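Local coordinates for protein alkaline phosphatase (Antarctic bacterium, PDB 2W5V) that probably hydrolyses phosphate monoesters at alkaline pH, using two zinc ions and one magnesium ion and passing through a phosphorylated enzyme intermediate, at residues K96-N99 with A105-S108; N122-V127 with Q240-D245; K225-F230 with I274-D279; G356-E359 with H365-L368. The protein carries 1 engineered substitution. All blocks are in the same frame, centred on the assembly; numbering follows the deposited sequence.

Contact 1: residues K96-N99 with A105-S108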
loop_
_atom_site.group_PDB
_atom_site.type_symbol
_atom_site.label_atom_id
_atom_site.label_comp_id
_atom_site.label_asym_id
_atom_site.label_seq_id
_atom_site.Cartn_x
_atom_site.Cartn_y
_atom_site.Cartn_z
ATOM N N LYS B 96 20.722 -2.183 -7.327
ATOM C CA LYS B 96 20.788 -1.934 -5.895
ATOM C C LYS B 96 22.184 -1.400 -5.593
ATOM O O LYS B 96 23.182 -1.958 -6.053
ATOM C CB LYS B 96 20.587 -3.232 -5.114
ATOM C CG LYS B 96 19.215 -3.869 -5.269
ATOM C CD LYS B 96 18.191 -3.203 -4.353
ATOM C CE LYS B 96 16.968 -4.092 -4.155
ATOM N NZ LYS B 96 15.849 -3.342 -3.480
ATOM N N THR B 97 22.259 -0.332 -4.813
ATOM C CA THR B 97 23.546 0.262 -4.472
ATOM C C THR B 97 23.515 0.761 -3.032
ATOM O O THR B 97 22.487 0.625 -2.358
ATOM C CB THR B 97 23.929 1.379 -5.471
ATOM O OG1 THR B 97 25.273 1.812 -5.218
ATOM C CG2 THR B 97 22.969 2.569 -5.380
ATOM N N TYR B 98 24.632 1.313 -2.557
ATOM C CA TYR B 98 24.785 1.681 -1.149
ATOM C C TYR B 98 24.133 3.030 -0.837
ATOM O O TYR B 98 24.103 3.907 -1.695
ATOM C CB TYR B 98 26.273 1.668 -0.737
ATOM C CG TYR B 98 27.188 2.634 -1.507
ATOM C CD1 TYR B 98 27.305 3.963 -1.119
ATOM C CD2 TYR B 98 27.939 2.204 -2.597
ATOM C CE1 TYR B 98 28.122 4.844 -1.798
ATOM C CE2 TYR B 98 28.770 3.084 -3.286
ATOM C CZ TYR B 98 28.858 4.404 -2.879
ATOM O OH TYR B 98 29.677 5.300 -3.543
ATOM N N ASN B 99 23.587 3.194 0.370
ATOM C CA ASN B 99 23.039 4.502 0.747
ATOM C C ASN B 99 24.077 5.592 0.510
ATOM O O ASN B 99 25.239 5.438 0.897
ATOM C CB ASN B 99 22.567 4.541 2.210
ATOM C CG ASN B 99 21.257 3.778 2.427
ATOM O OD1 ASN B 99 20.668 3.248 1.479
ATOM N ND2 ASN B 99 20.794 3.731 3.680
ATOM N N ALA B 105 27.385 2.105 -8.877
ATOM C CA ALA B 105 27.127 0.770 -8.358
ATOM C C ALA B 105 27.756 0.571 -6.987
ATOM O O ALA B 105 28.444 1.452 -6.471
ATOM C CB ALA B 105 27.639 -0.290 -9.340
ATOM N N ASP B 106 27.528 -0.598 -6.401
ATOM C CA ASP B 106 28.022 -0.872 -5.063
ATOM C C ASP B 106 29.535 -0.720 -4.932
ATOM O O ASP B 106 30.028 -0.417 -3.844
ATOM C CB ASP B 106 27.595 -2.262 -4.603
ATOM C CG ASP B 106 27.808 -2.461 -3.125
ATOM O OD1 ASP B 106 27.033 -1.885 -2.333
ATOM O OD2 ASP B 106 28.760 -3.181 -2.755
ATOM N N ASP B 107 30.264 -0.932 -6.030
ATOM C CA ASP B 107 31.720 -0.768 -6.051
ATOM C C ASP B 107 32.163 0.642 -6.457
ATOM O O ASP B 107 33.331 0.868 -6.765
ATOM C CB ASP B 107 32.371 -1.797 -6.985
ATOM C CG ASP B 107 32.044 -1.554 -8.455
ATOM O OD1 ASP B 107 31.386 -0.540 -8.768
ATOM O OD2 ASP B 107 32.445 -2.383 -9.302
ATOM N N SER B 108 31.220 1.575 -6.484
ATOM C CA SER B 108 31.523 2.980 -6.757
ATOM C C SER B 108 31.741 3.350 -8.234
ATOM O O SER B 108 31.961 4.517 -8.548
ATOM C CB SER B 108 32.713 3.446 -5.912
ATOM O OG SER B 108 32.305 3.685 -4.578
HETATM O O HOH W 1 25.626 -2.370 -7.532
#

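Contact 2: residues N122-V127 with Q240-D245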
loop_
_atom_site.group_PDB
_atom_site.type_symbol
_atom_site.label_atom_id
_atom_site.label_comp_id
_atom_site.label_asym_id
_atom_site.label_seq_id
_atom_site.Cartn_x
_atom_site.Cartn_y
_atom_site.Cartn_z
ATOM N N ASN B 122 17.553 9.077 -29.062
ATOM C CA ASN B 122 16.958 10.297 -29.600
ATOM C C ASN B 122 15.743 10.764 -28.793
ATOM O O ASN B 122 14.813 11.351 -29.341
ATOM C CB ASN B 122 16.571 10.097 -31.071
ATOM C CG ASN B 122 16.252 11.406 -31.778
ATOM O OD1 ASN B 122 16.824 12.453 -31.464
ATOM N ND2 ASN B 122 15.335 11.349 -32.742
ATOM N N ILE B 123 15.753 10.499 -27.490
ATOM C CA ILE B 123 14.668 10.937 -26.606
ATOM C C ILE B 123 15.071 12.213 -25.859
ATOM O O ILE B 123 16.156 12.274 -25.271
ATOM C CB ILE B 123 14.346 9.849 -25.563
ATOM C CG1 ILE B 123 14.184 8.477 -26.229
ATOM C CG2 ILE B 123 13.108 10.216 -24.747
ATOM C CD1 ILE B 123 13.012 8.391 -27.177
ATOM N N LYS B 124 14.213 13.231 -25.874
ATOM C CA LYS B 124 14.451 14.446 -25.083
ATOM C C LYS B 124 14.179 14.197 -23.581
ATOM O O LYS B 124 13.228 13.503 -23.225
ATOM C CB LYS B 124 13.579 15.594 -25.604
ATOM C CG LYS B 124 14.002 16.145 -26.969
ATOM C CD LYS B 124 15.209 17.068 -26.838
ATOM C CE LYS B 124 15.636 17.639 -28.182
ATOM N NZ LYS B 124 16.090 16.571 -29.110
ATOM N N THR B 125 15.007 14.759 -22.704
ATOM C CA THR B 125 14.933 14.419 -21.281
ATOM C C THR B 125 14.803 15.639 -20.372
ATOM O O THR B 125 15.348 16.705 -20.656
ATOM C CB THR B 125 16.172 13.612 -20.841
ATOM O OG1 THR B 125 17.360 14.363 -21.133
ATOM C CG2 THR B 125 16.233 12.279 -21.572
ATOM N N GLY B 126 14.079 15.481 -19.271
ATOM C CA GLY B 126 13.919 16.572 -18.331
ATOM C C GLY B 126 13.803 16.125 -16.884
ATOM O O GLY B 126 13.358 15.012 -16.590
ATOM N N VAL B 127 14.191 17.013 -15.975
ATOM C CA VAL B 127 14.141 16.737 -14.550
ATOM C C VAL B 127 13.619 17.954 -13.785
ATOM O O VAL B 127 14.145 19.064 -13.927
ATOM C CB VAL B 127 15.527 16.346 -14.032
ATOM C CG1 VAL B 127 15.536 16.300 -12.525
ATOM C CG2 VAL B 127 15.939 15.000 -14.615
ATOM N N GLN B 240 5.754 20.375 -22.780
ATOM C CA GLN B 240 5.665 21.146 -24.017
ATOM C C GLN B 240 7.030 21.340 -24.648
ATOM O O GLN B 240 7.180 21.231 -25.864
ATOM C CB GLN B 240 5.031 22.511 -23.765
ATOM C CG GLN B 240 3.678 22.454 -23.099
ATOM C CD GLN B 240 3.090 23.832 -22.913
ATOM O OE1 GLN B 240 2.629 24.457 -23.872
ATOM N NE2 GLN B 240 3.112 24.323 -21.677
ATOM N N PHE B 241 8.032 21.633 -23.829
ATOM C CA PHE B 241 9.353 21.913 -24.374
ATOM C C PHE B 241 9.970 20.663 -24.984
ATOM O O PHE B 241 10.578 20.720 -26.054
ATOM C CB PHE B 241 10.290 22.460 -23.303
ATOM C CG PHE B 241 11.666 22.785 -23.822
ATOM C CD1 PHE B 241 11.901 23.978 -24.488
ATOM C CD2 PHE B 241 12.719 21.902 -23.646
ATOM C CE1 PHE B 241 13.158 24.288 -24.974
ATOM C CE2 PHE B 241 13.988 22.205 -24.128
ATOM C CZ PHE B 241 14.207 23.400 -24.794
ATOM N N LEU B 242 9.816 19.536 -24.293
ATOM C CA LEU B 242 10.475 18.306 -24.710
ATOM C C LEU B 242 9.769 17.627 -25.879
ATOM O O LEU B 242 10.360 16.792 -26.559
ATOM C CB LEU B 242 10.625 17.341 -23.529
ATOM C CG LEU B 242 11.586 17.856 -22.453
ATOM C CD1 LEU B 242 11.584 16.927 -21.252
ATOM C CD2 LEU B 242 12.996 18.032 -23.025
ATOM N N SER B 243 8.509 17.986 -26.117
ATOM C CA SER B 243 7.769 17.373 -27.211
ATOM C C SER B 243 7.807 18.217 -28.482
ATOM O O SER B 243 7.134 17.902 -29.458
ATOM C CB SER B 243 6.326 17.039 -26.804
ATOM O OG SER B 243 5.630 18.182 -26.351
ATOM N N LYS B 244 8.596 19.287 -28.462
ATOM C CA LYS B 244 8.859 20.059 -29.674
ATOM C C LYS B 244 9.238 19.128 -30.818
ATOM O O LYS B 244 9.930 18.127 -30.611
ATOM C CB LYS B 244 10.018 21.031 -29.455
ATOM C CG LYS B 244 9.640 22.336 -28.800
ATOM C CD LYS B 244 10.878 23.033 -28.247
ATOM C CE LYS B 244 11.968 23.174 -29.297
ATOM N NZ LYS B 244 13.183 23.829 -28.734
ATOM N N ASP B 245 8.795 19.468 -32.022
ATOM C CA ASP B 245 9.218 18.762 -33.224
ATOM C C ASP B 245 8.830 17.291 -33.189
ATOM O O ASP B 245 9.531 16.444 -33.749
ATOM C CB ASP B 245 10.733 18.895 -33.415
ATOM C CG ASP B 245 11.194 20.346 -33.464
ATOM O OD1 ASP B 245 12.334 20.625 -33.029
ATOM O OD2 ASP B 245 10.420 21.206 -33.934
#

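Contact 3: residues K225-F230 with I274-D279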
loop_
_atom_site.group_PDB
_atom_site.type_symbol
_atom_site.label_atom_id
_atom_site.label_comp_id
_atom_site.label_asym_id
_atom_site.label_seq_id
_atom_site.Cartn_x
_atom_site.Cartn_y
_atom_site.Cartn_z
ATOM N N LYS B 225 4.747 28.459 2.402
ATOM C CA LYS B 225 5.414 29.741 2.218
ATOM C C LYS B 225 5.165 30.301 0.823
ATOM O O LYS B 225 5.848 31.221 0.393
ATOM C CB LYS B 225 6.914 29.616 2.472
ATOM C CG LYS B 225 7.289 29.450 3.929
ATOM C CD LYS B 225 7.184 30.771 4.667
ATOM C CE LYS B 225 7.614 30.629 6.119
ATOM N NZ LYS B 225 7.475 31.913 6.869
ATOM N N GLY B 226 4.196 29.729 0.115
ATOM C CA GLY B 226 3.732 30.295 -1.140
ATOM C C GLY B 226 4.432 29.840 -2.410
ATOM O O GLY B 226 4.561 30.615 -3.349
ATOM N N ARG B 227 4.877 28.588 -2.460
ATOM C CA ARG B 227 5.481 28.076 -3.690
ATOM C C ARG B 227 4.445 28.020 -4.810
ATOM O O ARG B 227 4.778 28.143 -5.981
ATOM C CB ARG B 227 6.099 26.691 -3.477
ATOM C CG ARG B 227 6.894 26.183 -4.686
ATOM C CD ARG B 227 7.560 24.841 -4.428
ATOM N NE ARG B 227 6.609 23.732 -4.303
ATOM C CZ ARG B 227 6.532 22.931 -3.245
ATOM N NH1 ARG B 227 7.347 23.114 -2.212
ATOM N NH2 ARG B 227 5.643 21.944 -3.219
ATOM N N GLY B 228 3.183 27.831 -4.450
ATOM C CA GLY B 228 2.142 27.749 -5.456
ATOM C C GLY B 228 2.344 26.563 -6.381
ATOM O O GLY B 228 2.962 25.569 -5.993
ATOM N N ASN B 229 1.837 26.677 -7.607
ATOM C CA ASN B 229 1.765 25.551 -8.539
ATOM C C ASN B 229 3.045 25.285 -9.332
ATOM O O ASN B 229 2.992 24.800 -10.464
ATOM C CB ASN B 229 0.595 25.732 -9.509
ATOM C CG ASN B 229 0.910 26.713 -10.618
ATOM O OD1 ASN B 229 0.391 26.599 -11.728
ATOM N ND2 ASN B 229 1.774 27.679 -10.328
ATOM N N PHE B 230 4.188 25.588 -8.733
ATOM C CA PHE B 230 5.467 25.342 -9.394
ATOM C C PHE B 230 5.598 23.931 -9.979
ATOM O O PHE B 230 5.942 23.763 -11.148
ATOM C CB PHE B 230 6.630 25.580 -8.441
ATOM C CG PHE B 230 7.938 25.067 -8.971
ATOM C CD1 PHE B 230 8.580 25.729 -10.008
ATOM C CD2 PHE B 230 8.515 23.921 -8.451
ATOM C CE1 PHE B 230 9.791 25.264 -10.507
ATOM C CE2 PHE B 230 9.723 23.442 -8.947
ATOM C CZ PHE B 230 10.362 24.118 -9.978
ATOM N N ILE B 274 2.230 16.833 -0.198
ATOM C CA ILE B 274 1.736 15.713 -0.993
ATOM C C ILE B 274 0.465 16.095 -1.752
ATOM O O ILE B 274 0.205 15.570 -2.830
ATOM C CB ILE B 274 1.557 14.409 -0.188
ATOM C CG1 ILE B 274 1.341 13.235 -1.152
ATOM C CG2 ILE B 274 0.412 14.531 0.788
ATOM C CD1 ILE B 274 1.371 11.875 -0.493
ATOM N N ASN B 275 -0.317 17.018 -1.198
ATOM C CA ASN B 275 -1.449 17.568 -1.938
ATOM C C ASN B 275 -0.988 18.238 -3.237
ATOM O O ASN B 275 -1.630 18.096 -4.280
ATOM C CB ASN B 275 -2.249 18.554 -1.079
ATOM C CG ASN B 275 -3.233 17.853 -0.147
ATOM O OD1 ASN B 275 -3.407 16.634 -0.207
ATOM N ND2 ASN B 275 -3.886 18.626 0.714
ATOM N N ASP B 276 0.121 18.974 -3.160
ATOM C CA ASP B 276 0.722 19.604 -4.338
ATOM C C ASP B 276 1.191 18.543 -5.340
ATOM O O ASP B 276 0.974 18.671 -6.550
ATOM C CB ASP B 276 1.899 20.498 -3.923
ATOM C CG ASP B 276 2.613 21.114 -5.111
ATOM O OD1 ASP B 276 1.962 21.857 -5.875
ATOM O OD2 ASP B 276 3.827 20.851 -5.280
ATOM N N PHE B 277 1.830 17.493 -4.830
ATOM C CA PHE B 277 2.279 16.378 -5.662
ATOM C C PHE B 277 1.107 15.740 -6.416
ATOM O O PHE B 277 1.205 15.459 -7.611
ATOM C CB PHE B 277 3.000 15.328 -4.809
ATOM C CG PHE B 277 3.523 14.160 -5.600
ATOM C CD1 PHE B 277 4.682 14.285 -6.370
ATOM C CD2 PHE B 277 2.867 12.935 -5.572
ATOM C CE1 PHE B 277 5.170 13.204 -7.108
ATOM C CE2 PHE B 277 3.344 11.844 -6.302
ATOM C CZ PHE B 277 4.505 11.983 -7.076
ATOM N N ASP B 278 -0.013 15.538 -5.725
ATOM C CA ASP B 278 -1.197 14.996 -6.380
ATOM C C ASP B 278 -1.697 15.905 -7.502
ATOM O O ASP B 278 -2.206 15.429 -8.514
ATOM C CB ASP B 278 -2.330 14.726 -5.379
ATOM C CG ASP B 278 -3.525 14.051 -6.038
ATOM O OD1 ASP B 278 -3.436 12.842 -6.348
ATOM O OD2 ASP B 278 -4.546 14.733 -6.270
ATOM N N ASP B 279 -1.557 17.215 -7.328
ATOM C CA ASP B 279 -1.858 18.146 -8.419
ATOM C C ASP B 279 -0.986 17.863 -9.646
ATOM O O ASP B 279 -1.478 17.841 -10.780
ATOM C CB ASP B 279 -1.676 19.597 -7.964
ATOM C CG ASP B 279 -2.869 20.113 -7.158
ATOM O OD1 ASP B 279 -3.910 19.417 -7.102
ATOM O OD2 ASP B 279 -2.766 21.217 -6.580
HETATM O O HOH W 2 4.625 23.331 -6.315
#

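Contact 4: residues G356-E359 with H365-L368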
loop_
_atom_site.group_PDB
_atom_site.type_symbol
_atom_site.label_atom_id
_atom_site.label_comp_id
_atom_site.label_asym_id
_atom_site.label_seq_id
_atom_site.Cartn_x
_atom_site.Cartn_y
_atom_site.Cartn_z
ATOM N N GLY B 356 1.926 -6.273 -9.556
ATOM C CA GLY B 356 2.652 -7.237 -8.748
ATOM C C GLY B 356 3.658 -6.601 -7.794
ATOM O O GLY B 356 3.641 -5.388 -7.548
ATOM N N ILE B 357 4.546 -7.425 -7.253
ATOM C CA ILE B 357 5.479 -6.979 -6.223
ATOM C C ILE B 357 6.890 -7.260 -6.702
ATOM O O ILE B 357 7.168 -8.351 -7.203
ATOM C CB ILE B 357 5.235 -7.734 -4.903
ATOM C CG1 ILE B 357 3.780 -7.545 -4.454
ATOM C CG2 ILE B 357 6.220 -7.269 -3.817
ATOM C CD1 ILE B 357 3.447 -8.205 -3.083
ATOM N N TYR B 358 7.781 -6.282 -6.560
ATOM C CA TYR B 358 9.141 -6.435 -7.087
ATOM C C TYR B 358 10.134 -5.499 -6.400
ATOM O O TYR B 358 9.754 -4.636 -5.589
ATOM C CB TYR B 358 9.156 -6.234 -8.613
ATOM C CG TYR B 358 8.339 -5.042 -9.084
ATOM C CD1 TYR B 358 8.929 -3.794 -9.265
ATOM C CD2 TYR B 358 6.974 -5.164 -9.337
ATOM C CE1 TYR B 358 8.184 -2.692 -9.685
ATOM C CE2 TYR B 358 6.217 -4.066 -9.759
ATOM C CZ TYR B 358 6.829 -2.835 -9.936
ATOM O OH TYR B 358 6.091 -1.739 -10.350
ATOM N N GLU B 359 11.415 -5.672 -6.715
ATOM C CA GLU B 359 12.440 -4.815 -6.130
ATOM C C GLU B 359 12.381 -3.443 -6.786
ATOM O O GLU B 359 12.070 -3.339 -7.973
ATOM C CB GLU B 359 13.828 -5.434 -6.309
ATOM C CG GLU B 359 13.983 -6.788 -5.621
ATOM C CD GLU B 359 14.086 -6.682 -4.105
ATOM O OE1 GLU B 359 14.140 -5.548 -3.577
ATOM O OE2 GLU B 359 14.124 -7.740 -3.440
ATOM N N HIS B 365 14.248 -1.466 -15.202
ATOM C CA HIS B 365 14.203 -2.520 -16.204
ATOM C C HIS B 365 12.843 -2.602 -16.879
ATOM O O HIS B 365 12.745 -2.923 -18.060
ATOM C CB HIS B 365 14.634 -3.842 -15.581
ATOM C CG HIS B 365 16.056 -3.819 -15.110
ATOM N ND1 HIS B 365 17.126 -3.880 -15.981
ATOM C CD2 HIS B 365 16.588 -3.690 -13.872
ATOM C CE1 HIS B 365 18.252 -3.812 -15.295
ATOM N NE2 HIS B 365 17.954 -3.694 -14.011
ATOM N N LYS B 366 11.797 -2.283 -16.125
ATOM C CA LYS B 366 10.453 -2.257 -16.680
ATOM C C LYS B 366 10.247 -1.084 -17.641
ATOM O O LYS B 366 9.591 -1.242 -18.664
ATOM C CB LYS B 366 9.405 -2.245 -15.559
ATOM C CG LYS B 366 9.386 -3.546 -14.737
ATOM C CD LYS B 366 8.409 -3.426 -13.562
ATOM C CE LYS B 366 8.270 -4.755 -12.820
ATOM N NZ LYS B 366 7.558 -5.770 -13.651
ATOM N N ILE B 367 10.793 0.088 -17.318
ATOM C CA ILE B 367 10.692 1.222 -18.245
ATOM C C ILE B 367 11.428 0.889 -19.538
ATOM O O ILE B 367 10.923 1.112 -20.632
ATOM C CB ILE B 367 11.265 2.513 -17.658
ATOM C CG1 ILE B 367 10.359 3.040 -16.543
ATOM C CG2 ILE B 367 11.416 3.567 -18.747
ATOM C CD1 ILE B 367 11.013 4.145 -15.705
ATOM N N LEU B 368 12.624 0.334 -19.398
ATOM C CA LEU B 368 13.394 -0.092 -20.560
ATOM C C LEU B 368 12.594 -1.121 -21.383
ATOM O O LEU B 368 12.482 -1.009 -22.607
ATOM C CB LEU B 368 14.743 -0.653 -20.093
ATOM C CG LEU B 368 15.899 -0.772 -21.069
ATOM C CD1 LEU B 368 16.008 0.479 -21.932
ATOM C CD2 LEU B 368 17.190 -1.019 -20.297
#

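Contact 1: residues K96-N99 with A105-S108
Tyr98 shows how an aromatic ring can pack against polar backbone: its ring leans obliquely on two successive carbonyls of the loop segment Ala105-Ser108, with CD2 3.6 Å from Asp106 O and CE2 3.6 Å from Ala105 O. A chi1 of 60° sets CG between the backbone N and the carbonyl carbon and swings the ring across these carbonyls. Beside it, Thr97 adds van der Waals contact, its OG1 lying 3.3 Å from Ala105 C. That hydroxyl bonds to Val104 O, the residue just ahead, and so ties the same strip of chain.

Direct polar contact between the segments is slight. Tyr98 OH and Ser108 OG stand 3.3 Å apart, at best a weak hydrogen bond, and the main partner of the phenol is Leu146 O. Water does more. One molecule donates to Lys96 O at 2.9 Å and accepts from Asp106 N at 2.8 Å, joining two backbones that do not pair directly. The carboxylate of Asp106 turns to Arg78, in a salt bridge, and to Ser77.

Ser108 N bonds to Ala105 O at 2.8 Å, closing a type I beta turn. The whole is a surface loop linking helix 86-93 to helix 114-120, folded back so that an aromatic side chain from its first part lies against the beta turn in its second.

Contact 2: residues N122-V127 with Q240-D245
Lys124 and Leu242 bring their backbones closest, with CA atoms 5.6 Å apart, where the last turn of helix 230-242 lies against the first residues of strand 124-129. On the helix side Leu242 carries nearly all the contact, and its two methyls divide the work. CD1 sits over the peptide link between Thr125 and Gly126, 3.6 Å from Thr125 C and 3.5 Å from Gly126 N. CD2 reaches back along the strand to Lys124 CB at 3.6 Å. With CG trans to the carbonyl carbon (chi1 -67°), the branch is aimed at the strand. In return, the first part of the Lys124 chain covers the helix end: CB lies 3.6 Å from Leu242 O, before the chain bends at chi2 and carries the amine away.

The strand can come so near because Gly126 has no side chain; a beta carbon on this face would collide with CD1. An alanine in place of Leu242 would probably open a gap over the Thr125-Gly126 peptide and leave Lys124 CB without its methyl partner.

Helix 230-242 belongs to the crossover connecting parallel strands 210-214 and 249-255, and Leu242 also touches Phe249 and Ile251 of the latter. No hydrogen bond joins the two segments: the strand spends its backbone polar groups on neighbours in the sheet, so shape and apolar burial hold the helix end here.

Contact 3: residues K225-F230 with I274-D279
Asp276 OD2 is gripped twice, by Arg227 NH2 at 3.0 Å and by a water that donates to it at 2.8 Å. This is a buried salt bridge of the alpha/beta fold: it fastens the loop leading into helix 230-242 to the long helix 267-291. The charged bond is fairly straight, 159° at the hydrogen. OD2 lies at the edge of the guanidinium, in its plane, yet the nitrogen comes to it from above the carboxylate plane; the two flat groups are turned 56° apart and cannot form a flat, two-pronged pair.

Arg227 runs extended through its first two torsions and bends at chi3 (69°), which presents NE and NH2 on the side of the aspartate. NH2 has a second salt bridge with Glu273, three residues earlier on the same helix, and NH1 bonds to Pro221 O, so bonds from several sides hold the guanidinium in its orientation. A leucine here would probably leave the buried carboxylate of Asp276 without its countercharge and weaken the tie between loop and helix. Paired anions around one arginine are likely to stabilise its positive charge. A bound magnesium ion lies about 12 Å from the Arg227 side chain, and neither residue binds it.

The bridging water completes the junction: it accepts from Arg227 NE at 2.9 Å and donates to Gly228 O at 2.8 Å.

Contact 4: residues G356-E359 with H365-L368
Tyr358 holds CG in the crowded position between its backbone N and carbonyl carbon (chi1 44°), which places a ring face beneath the lysine chain, while Lys366 runs extended from CA to CE (chi2 and chi3 both near 175°) and so carries CE over the ring; the bend at chi4 (-69°) then turns NZ. The methylene CE sits squarely above the ring, 3.5 Å from the centroid of Tyr358 and on the ring normal, a CH-pi contact centred so evenly that all six ring carbons lie at nearly the same distance from it. The ammonium follows over the same face in a cation-pi contact: Lys366 NZ is 4.5 Å from the Tyr358 ring centroid, 15° off the normal.

Strand 356-359 is one of the two outermost strands of the large mixed sheet within this chain, running parallel to strand 68-73, and helix 362-371 follows it after a short connection. The lysine thus bridges an end strand of the sheet and the helix that follows it, at the protein surface. On the same strand, Ile357 packs against Tyr63 of the second subunit.

Both polar ends find backbone carbonyls in the loop just ahead of the strand. Lys366 NZ bonds to Glu353 O, which probably limits how far the ammonium can slide from the ring, and Tyr358 OH bonds to Phe354 O.

How the contacts relate
The four contacts spread over one alpha/beta domain built on a large mixed sheet. Contacts 2 and 4 both reach that sheet, through the inner strand 124-129 and strand 356-359 at one end of the sheet within this chain, their centres 24 Å apart. Contacts 2 and 3 alternate along the chain and bracket helix 230-242, contact 3 through the loop leading into it and contact 2 at its last turn, 23 Å between centres. Contact 1 comes first along the chain and contact 4 last; contact 1 lies across the chain's centre from contact 3, 33 Å away. Contacts 1 and 4 join directly: Lys96 NZ and Glu359 OE1 form a 2.8 Å salt bridge. None supplies a metal ligand, and contact 4 lies well away from the metal sites.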